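Local coordinates for putative membrane protein COG4129 (Clostridium difficile, PDB 3KMI) that probably exports aromatic acids across the cell membrane, and is represented here by its helical C-terminal domain, at residues G125-L129 with L168-K172; L25-D30 with I112-Y117; L132-M136 with L161-K165. One frame throughout, in Å; residues are numbered along the deposited sequence.

Contact 1: residues G125-L129 with L168-K172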
loop_
_atom_site.group_PDB
_atom_site.type_symbol
_atom_site.label_atom_id
_atom_site.label_comp_id
_atom_site.label_asym_id
_atom_site.label_seq_id
_atom_site.Cartn_x
_atom_site.Cartn_y
_atom_site.Cartn_z
ATOM N N GLY A 125 4.262 -18.817 0.282
ATOM C CA GLY A 125 3.719 -17.560 0.792
ATOM C C GLY A 125 3.689 -17.549 2.316
ATOM O O GLY A 125 4.151 -16.595 2.962
ATOM N N ASN A 126 3.158 -18.628 2.879
ATOM C CA ASN A 126 3.053 -18.783 4.326
ATOM C C ASN A 126 4.404 -18.719 5.037
ATOM O O ASN A 126 4.537 -18.002 6.029
ATOM C CB ASN A 126 2.356 -20.091 4.650
ATOM C CG ASN A 126 0.886 -20.059 4.347
ATOM O OD1 ASN A 126 0.281 -18.994 4.160
ATOM N ND2 ASN A 126 0.284 -21.230 4.324
ATOM N N LEU A 127 5.413 -19.439 4.516
ATOM C CA LEU A 127 6.753 -19.382 5.079
ATOM C C LEU A 127 7.281 -17.958 5.052
ATOM O O LEU A 127 7.783 -17.453 6.044
ATOM C CB LEU A 127 7.717 -20.327 4.338
ATOM C CG LEU A 127 7.461 -21.821 4.615
ATOM C CD1 LEU A 127 8.394 -22.649 3.767
ATOM C CD2 LEU A 127 7.611 -22.212 6.084
ATOM N N LEU A 128 7.176 -17.311 3.901
ATOM C CA LEU A 128 7.737 -15.958 3.744
ATOM C C LEU A 128 7.001 -14.942 4.652
ATOM O O LEU A 128 7.625 -14.062 5.268
ATOM C CB LEU A 128 7.708 -15.544 2.262
ATOM C CG LEU A 128 8.584 -16.412 1.331
ATOM C CD1 LEU A 128 8.381 -16.017 -0.118
ATOM C CD2 LEU A 128 10.082 -16.266 1.741
ATOM N N LEU A 129 5.688 -15.113 4.784
ATOM C CA LEU A 129 4.927 -14.267 5.706
ATOM C C LEU A 129 5.362 -14.454 7.177
ATOM O O LEU A 129 5.514 -13.463 7.898
ATOM C CB LEU A 129 3.406 -14.445 5.509
ATOM C CG LEU A 129 2.807 -13.865 4.218
ATOM C CD1 LEU A 129 1.508 -14.584 3.841
ATOM C CD2 LEU A 129 2.603 -12.354 4.335
ATOM N N LEU A 168 3.435 -10.109 -0.557
ATOM C CA LEU A 168 3.412 -11.562 -0.412
ATOM C C LEU A 168 1.990 -12.096 -0.449
ATOM O O LEU A 168 1.761 -13.172 -0.983
ATOM C CB LEU A 168 4.120 -12.028 0.878
ATOM C CG LEU A 168 5.651 -11.854 0.903
ATOM C CD1 LEU A 168 6.213 -11.950 2.347
ATOM C CD2 LEU A 168 6.386 -12.866 -0.037
ATOM N N VAL A 169 1.040 -11.324 0.081
ATOM C CA VAL A 169 -0.369 -11.724 0.045
ATOM C C VAL A 169 -0.817 -11.768 -1.405
ATOM O O VAL A 169 -1.548 -12.699 -1.810
ATOM C CB VAL A 169 -1.259 -10.777 0.880
ATOM C CG1 VAL A 169 -2.767 -11.009 0.600
ATOM C CG2 VAL A 169 -0.924 -10.927 2.365
ATOM N N ASN A 170 -0.384 -10.759 -2.158
ATOM C CA ASN A 170 -0.689 -10.626 -3.584
ATOM C C ASN A 170 -0.066 -11.752 -4.408
ATOM O O ASN A 170 -0.705 -12.306 -5.309
ATOM C CB ASN A 170 -0.218 -9.261 -4.153
ATOM C CG ASN A 170 -1.142 -8.108 -3.775
ATOM O OD1 ASN A 170 -2.267 -8.322 -3.362
ATOM N ND2 ASN A 170 -0.656 -6.873 -3.908
ATOM N N ARG A 171 1.176 -12.101 -4.109
ATOM C CA ARG A 171 1.867 -13.116 -4.905
ATOM C C ARG A 171 1.218 -14.487 -4.643
ATOM O O ARG A 171 1.074 -15.289 -5.557
ATOM C CB ARG A 171 3.371 -13.122 -4.631
ATOM C CG ARG A 171 4.131 -14.186 -5.471
ATOM C CD ARG A 171 5.544 -13.797 -5.728
ATOM N NE ARG A 171 5.674 -12.778 -6.766
ATOM C CZ ARG A 171 6.822 -12.402 -7.311
ATOM N NH1 ARG A 171 7.972 -12.986 -6.944
ATOM N NH2 ARG A 171 6.823 -11.472 -8.278
ATOM N N LYS A 172 0.799 -14.706 -3.400
ATOM C CA LYS A 172 0.093 -15.917 -3.010
ATOM C C LYS A 172 -1.273 -16.016 -3.698
ATOM O O LYS A 172 -1.645 -17.097 -4.161
ATOM C CB LYS A 172 -0.003 -15.977 -1.493
ATOM C CG LYS A 172 -0.420 -17.297 -0.919
ATOM C CD LYS A 172 -0.145 -17.274 0.569
ATOM C CE LYS A 172 -0.620 -18.553 1.200
ATOM N NZ LYS A 172 -1.950 -18.332 1.781
#
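Leu-168 meets Leu-128 and Leu-129 on the tightly packed side of this antiparallel helix pair. Its CG lies anti to the carbonyl carbon (chi1 -70°), which directs both of its methyls to Leu-128. Leu-168 CD2 sits 3.7 Å from Leu-128 CD1, and the two side chains cross at about a right angle. Leu-129 runs past Leu-168 in the opposite direction. Its CD2 lies 3.8 Å from Leu-168 CB and, more loosely, 4.3 Å from Val-169 CG2.

The polar side is more open to solvent, and both Asn-126 and Lys-172 are partly exposed there. Lys-172 CD packs on Gly-125 CA at 3.9 Å, where no side chain intervenes. Here the backbones come closest, CA to CA 5.5 Å between Gly-125 and Lys-172. The lysine chain then bends at chi4 (-98°). Its CE lies 3.1 Å from Asn-126 OD1. The amide of Asn-126 is held on its other atom, since ND2 is hydrogen-bonded to Glu-123.

The contact joins helix 124-140 to helix 148-176, a helical hairpin of the all-helical C-terminal domain. Phe-120, in the loop before helix 124-140, packs on Leu-128 and Leu-168. Phe-111 of helix 103-117 packs on Leu-128, and Ile-115 on Leu-168.

Contact 2: residues L25-D30 with I112-Y117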
loop_
_atom_site.group_PDB
_atom_site.type_symbol
_atom_site.label_atom_id
_atom_site.label_comp_id
_atom_site.label_asym_id
_atom_site.label_seq_id
_atom_site.Cartn_x
_atom_site.Cartn_y
_atom_site.Cartn_z
ATOM N N LEU A 25 11.577 -5.882 -8.158
ATOM C CA LEU A 25 11.750 -6.144 -6.727
ATOM C C LEU A 25 13.231 -6.348 -6.353
ATOM O O LEU A 25 13.736 -5.799 -5.357
ATOM C CB LEU A 25 10.875 -7.350 -6.305
ATOM C CG LEU A 25 10.865 -7.627 -4.807
ATOM C CD1 LEU A 25 10.003 -6.586 -4.042
ATOM C CD2 LEU A 25 10.331 -9.057 -4.471
ATOM N N ILE A 26 13.927 -7.145 -7.149
ATOM C CA ILE A 26 15.347 -7.399 -6.906
ATOM C C ILE A 26 16.172 -6.097 -7.081
ATOM O O ILE A 26 17.141 -5.866 -6.347
ATOM C CB ILE A 26 15.846 -8.527 -7.856
ATOM C CG1 ILE A 26 15.211 -9.863 -7.438
ATOM C CG2 ILE A 26 17.357 -8.597 -7.896
ATOM C CD1 ILE A 26 15.084 -10.900 -8.585
ATOM N N ASP A 27 15.788 -5.263 -8.056
ATOM C CA ASP A 27 16.455 -3.944 -8.208
ATOM C C ASP A 27 16.337 -3.185 -6.915
ATOM O O ASP A 27 17.300 -2.554 -6.507
ATOM C CB ASP A 27 15.802 -3.061 -9.279
ATOM C CG ASP A 27 16.004 -3.571 -10.667
ATOM O OD1 ASP A 27 16.946 -4.349 -10.878
ATOM O OD2 ASP A 27 15.215 -3.169 -11.562
ATOM N N ILE A 28 15.145 -3.218 -6.300
ATOM C CA ILE A 28 14.930 -2.562 -4.995
ATOM C C ILE A 28 15.881 -3.100 -3.889
ATOM O O ILE A 28 16.594 -2.325 -3.204
ATOM C CB ILE A 28 13.437 -2.588 -4.574
ATOM C CG1 ILE A 28 12.643 -1.623 -5.477
ATOM C CG2 ILE A 28 13.276 -2.190 -3.104
ATOM C CD1 ILE A 28 11.141 -2.002 -5.600
ATOM N N ALA A 29 15.938 -4.410 -3.745
ATOM C CA ALA A 29 16.870 -5.031 -2.773
ATOM C C ALA A 29 18.321 -4.525 -3.002
ATOM O O ALA A 29 19.054 -4.301 -2.039
ATOM C CB ALA A 29 16.827 -6.545 -2.867
ATOM N N ASP A 30 18.735 -4.388 -4.265
ATOM C CA ASP A 30 20.109 -3.939 -4.598
ATOM C C ASP A 30 20.341 -2.479 -4.234
ATOM O O ASP A 30 21.470 -2.063 -3.929
ATOM C CB ASP A 30 20.379 -4.090 -6.104
ATOM C CG ASP A 30 20.451 -5.546 -6.556
ATOM O OD1 ASP A 30 20.751 -6.413 -5.718
ATOM O OD2 ASP A 30 20.198 -5.824 -7.757
ATOM N N ILE A 112 14.294 -9.591 0.628
ATOM C CA ILE A 112 13.727 -9.192 -0.647
ATOM C C ILE A 112 14.339 -9.978 -1.832
ATOM O O ILE A 112 13.626 -10.363 -2.752
ATOM C CB ILE A 112 13.850 -7.642 -0.894
ATOM C CG1 ILE A 112 13.040 -6.892 0.177
ATOM C CG2 ILE A 112 13.347 -7.306 -2.297
ATOM C CD1 ILE A 112 13.301 -5.378 0.274
ATOM N N HIS A 113 15.650 -10.183 -1.818
ATOM C CA HIS A 113 16.284 -11.094 -2.803
ATOM C C HIS A 113 15.706 -12.494 -2.750
ATOM O O HIS A 113 15.465 -13.120 -3.788
ATOM C CB HIS A 113 17.801 -11.202 -2.605
ATOM C CG HIS A 113 18.576 -10.075 -3.222
ATOM N ND1 HIS A 113 19.407 -9.256 -2.490
ATOM C CD2 HIS A 113 18.670 -9.646 -4.505
ATOM C CE1 HIS A 113 19.953 -8.352 -3.287
ATOM N NE2 HIS A 113 19.516 -8.560 -4.513
ATOM N N LYS A 114 15.517 -13.000 -1.541
ATOM C CA LYS A 114 14.977 -14.328 -1.352
ATOM C C LYS A 114 13.607 -14.369 -2.002
ATOM O O LYS A 114 13.278 -15.294 -2.764
ATOM C CB LYS A 114 14.910 -14.692 0.136
ATOM C CG LYS A 114 14.293 -16.062 0.422
ATOM C CD LYS A 114 14.274 -16.312 1.912
ATOM C CE LYS A 114 13.832 -17.722 2.291
ATOM N NZ LYS A 114 13.951 -17.859 3.780
ATOM N N ILE A 115 12.802 -13.369 -1.706
ATOM C CA ILE A 115 11.459 -13.275 -2.298
ATOM C C ILE A 115 11.558 -13.223 -3.846
ATOM O O ILE A 115 10.846 -13.941 -4.564
ATOM C CB ILE A 115 10.655 -12.053 -1.764
ATOM C CG1 ILE A 115 10.386 -12.154 -0.240
ATOM C CG2 ILE A 115 9.340 -11.901 -2.585
ATOM C CD1 ILE A 115 9.741 -10.861 0.398
ATOM N N GLY A 116 12.411 -12.356 -4.356
ATOM C CA GLY A 116 12.512 -12.185 -5.793
ATOM C C GLY A 116 12.892 -13.458 -6.534
ATOM O O GLY A 116 12.472 -13.657 -7.681
ATOM N N TYR A 117 13.687 -14.327 -5.903
ATOM C CA TYR A 117 14.230 -15.531 -6.584
ATOM C C TYR A 117 13.541 -16.848 -6.285
ATOM O O TYR A 117 13.888 -17.878 -6.890
ATOM C CB TYR A 117 15.745 -15.684 -6.296
ATOM C CG TYR A 117 16.557 -14.664 -7.061
ATOM C CD1 TYR A 117 16.783 -14.823 -8.435
ATOM C CD2 TYR A 117 17.058 -13.540 -6.441
ATOM C CE1 TYR A 117 17.492 -13.884 -9.158
ATOM C CE2 TYR A 117 17.780 -12.610 -7.158
ATOM C CZ TYR A 117 17.984 -12.787 -8.502
ATOM O OH TYR A 117 18.730 -11.865 -9.202
#
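His-113 NE2 donates a hydrogen bond of 2.8 Å to Asp-30 OD1. The bond is bent, with an N-H...O angle of 138°. The oxygen lies in the plane of the imidazole ring, at its edge. From the aspartate side the nitrogen comes in above the carboxylate plane, 38° out of it. The two flat groups are turned 45° against each other. The carboxylate would probably favour a positive charge on the ring.

One face of the imidazole rests on Ala-29. The CB methyl of Ala-29 stands over the ring centre, 3.6 Å from the centroid of the His-113 ring, as a CH-pi contact. Ile-26 CG2 touches the ring at its edge. The bond and the methyl together probably limit how the ring can turn.

These residues join helix 7-33 to helix 103-117 in an all-helical domain. The helices run antiparallel, with their axes 8.6 Å apart. Gly-116 contributes to the close approach: Ile-26 CG1 packs against Gly-116 CA, 3.9 Å away.

Ile-26 goes on to Tyr-117. With CG1 anti to the carbonyl carbon, its CD1 lies over one face of the phenol ring, offset toward the rim, 3.7 Å from the ring centroid. This is a second CH-pi contact, on the exposed side.

The buried side is aliphatic. Ile-112 CG2 packs against Leu-25 CG at 3.5 Å and also touches Ala-29 CB. Leu-25 CD2 reaches Ile-115 CG2 at 3.6 Å. Leu-88 and Leu-91 of helix 68-95 pack on Leu-25, and Phe-167 of helix 148-176 touches both Leu-25 and Ile-115.

Contact 3: residues L132-M136 with L161-K165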
loop_
_atom_site.group_PDB
_atom_site.type_symbol
_atom_site.label_atom_id
_atom_site.label_comp_id
_atom_site.label_asym_id
_atom_site.label_seq_id
_atom_site.Cartn_x
_atom_site.Cartn_y
_atom_site.Cartn_z
ATOM N N LEU A 132 8.700 -12.754 7.525
ATOM C CA LEU A 132 8.432 -11.314 7.631
ATOM C C LEU A 132 7.983 -10.907 9.045
ATOM O O LEU A 132 8.457 -9.886 9.589
ATOM C CB LEU A 132 7.403 -10.861 6.568
ATOM C CG LEU A 132 7.076 -9.381 6.509
ATOM C CD1 LEU A 132 8.367 -8.564 6.429
ATOM C CD2 LEU A 132 6.235 -9.107 5.249
ATOM N N LYS A 133 7.066 -11.681 9.623
ATOM C CA LYS A 133 6.607 -11.368 10.963
ATOM C C LYS A 133 7.794 -11.443 11.942
ATOM O O LYS A 133 7.929 -10.607 12.841
ATOM C CB LYS A 133 5.463 -12.302 11.379
ATOM C CG LYS A 133 4.804 -11.895 12.699
ATOM C CD LYS A 133 3.883 -12.975 13.229
ATOM C CE LYS A 133 3.526 -12.726 14.719
ATOM N NZ LYS A 133 3.190 -11.281 14.896
ATOM N N ARG A 134 8.669 -12.432 11.745
ATOM C CA ARG A 134 9.865 -12.543 12.560
ATOM C C ARG A 134 10.799 -11.323 12.438
ATOM O O ARG A 134 11.368 -10.864 13.445
ATOM C CB ARG A 134 10.587 -13.868 12.285
ATOM C CG ARG A 134 9.851 -15.092 12.858
ATOM C CD ARG A 134 10.818 -16.303 13.031
ATOM N NE ARG A 134 11.501 -16.583 11.763
ATOM C CZ ARG A 134 11.016 -17.363 10.795
ATOM N NH1 ARG A 134 9.850 -17.985 10.949
ATOM N NH2 ARG A 134 11.708 -17.543 9.677
ATOM N N LEU A 135 10.921 -10.769 11.230
ATOM C CA LEU A 135 11.752 -9.592 11.014
ATOM C C LEU A 135 11.127 -8.327 11.633
ATOM O O LEU A 135 11.849 -7.463 12.120
ATOM C CB LEU A 135 12.011 -9.374 9.517
ATOM C CG LEU A 135 12.970 -8.233 9.131
ATOM C CD1 LEU A 135 14.343 -8.398 9.738
ATOM C CD2 LEU A 135 13.105 -8.117 7.608
HETATM N N MSE A 136 9.796 -8.222 11.588
HETATM C CA MSE A 136 9.072 -7.109 12.226
HETATM C C MSE A 136 9.331 -7.148 13.735
HETATM O O MSE A 136 9.656 -6.123 14.339
HETATM C CB MSE A 136 7.548 -7.164 11.956
HETATM C CG MSE A 136 7.079 -7.002 10.486
HETATM SE SE MSE A 136 5.134 -6.709 10.306
HETATM C CE MSE A 136 5.038 -6.307 8.358
ATOM N N LEU A 161 8.481 -3.278 5.444
ATOM C CA LEU A 161 7.858 -4.534 5.874
ATOM C C LEU A 161 6.346 -4.511 5.664
ATOM O O LEU A 161 5.743 -5.534 5.267
ATOM C CB LEU A 161 8.187 -4.853 7.348
ATOM C CG LEU A 161 9.678 -4.971 7.669
ATOM C CD1 LEU A 161 9.873 -5.438 9.096
ATOM C CD2 LEU A 161 10.335 -5.922 6.698
ATOM N N THR A 162 5.735 -3.346 5.894
ATOM C CA THR A 162 4.308 -3.190 5.632
ATOM C C THR A 162 3.985 -3.470 4.179
ATOM O O THR A 162 3.059 -4.222 3.878
ATOM C CB THR A 162 3.786 -1.795 6.057
ATOM O OG1 THR A 162 3.952 -1.662 7.479
ATOM C CG2 THR A 162 2.351 -1.679 5.744
ATOM N N GLU A 163 4.741 -2.869 3.281
ATOM C CA GLU A 163 4.526 -3.049 1.838
ATOM C C GLU A 163 4.788 -4.509 1.433
ATOM O O GLU A 163 4.003 -5.120 0.689
ATOM C CB GLU A 163 5.420 -2.097 1.026
ATOM C CG GLU A 163 5.069 -0.623 1.232
ATOM C CD GLU A 163 3.624 -0.274 0.831
ATOM O OE1 GLU A 163 3.085 -0.790 -0.181
ATOM O OE2 GLU A 163 3.016 0.539 1.549
ATOM N N LEU A 164 5.843 -5.089 1.992
ATOM C CA LEU A 164 6.185 -6.463 1.684
ATOM C C LEU A 164 5.127 -7.470 2.111
ATOM O O LEU A 164 4.980 -8.505 1.474
ATOM C CB LEU A 164 7.556 -6.842 2.273
ATOM C CG LEU A 164 8.770 -6.247 1.558
ATOM C CD1 LEU A 164 10.018 -6.676 2.396
ATOM C CD2 LEU A 164 8.910 -6.802 0.105
ATOM N N LYS A 165 4.397 -7.204 3.183
ATOM C CA LYS A 165 3.347 -8.130 3.602
ATOM C C LYS A 165 2.274 -8.192 2.523
ATOM O O LYS A 165 1.841 -9.267 2.131
ATOM C CB LYS A 165 2.727 -7.718 4.944
ATOM C CG LYS A 165 1.814 -8.770 5.548
ATOM C CD LYS A 165 1.289 -8.298 6.912
ATOM C CE LYS A 165 0.417 -9.330 7.585
ATOM N NZ LYS A 165 0.085 -8.845 8.935
#
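Leu-161 is placed among Leu-132, Leu-135 and the selenomethionine Met-136; two pass alongside it and one crosses it. The pair belongs to an antiparallel helical hairpin formed by helix 124-140 and helix 148-176. The segment axes stay 10.6 Å apart at an angle of 166°, and leucines and the selenomethionine bridge the distance. No hydrogen bond crosses it.

Leu-132 and Leu-161 slide past each other in opposite directions. Leu-132 CD1 comes within 3.3 Å of Leu-161 CD2, which is tighter than usual for two methyls. Leu-135 approaches differently. It crosses Leu-161 at about a right angle, and Leu-135 CD2 touches the same Leu-161 CD2 at 3.6 Å. That methyl is therefore pressed by two leucines.

The other branch of Leu-161 faces Met-136. These two side chains also pass in opposite directions, with Met-136 CG 3.5 Å from Leu-161 CD1. The chain of Met-136 is extended beyond CG, and this carries its CE across to the backbone of helix 148-176.

Leu-132 has a second role. Its CG is anti to the backbone N (chi1 -177°), and Leu-132 CD2 lies against the backbone of the opposite helix, 3.4 Å from Lys-165 N. The same methyl also touches Leu-164 CB and Lys-165 CB, so it rests on the helix backbone between Leu-164 and Lys-165.

Leu-108 of helix 103-117 also packs on Leu-161 and Leu-164. Thr-162 points away from this packing, and its OG1 is hydrogen-bonded to Tyr-94 OH of the second subunit. At the far end of the selenomethionine, Met-136 CE rests 3.3 Å from Leu-161 O.

Contacts 1 and 3 hold the same two helices, 124-140 and 148-176. Contact 3 is nested inside the loop that contact 1 closes. Contact 2 instead joins helix 7-33 to helix 103-117 and lies nearest the centre of the chain. All three are partly buried, each with an aliphatic side and a more exposed one. The chemistry differs. Contact 1 sets an asparagine near a lysine, and contact 2 has a histidine-carboxylate bond beside a tyrosine. Contact 3 has no polar side-chain pair across it; its methyls pack on one another and on helix backbone. Leu-164 touches Ile-112 and Leu-168 touches Ile-115, so the aliphatic sides meet. Only contact 3 also reaches the second subunit.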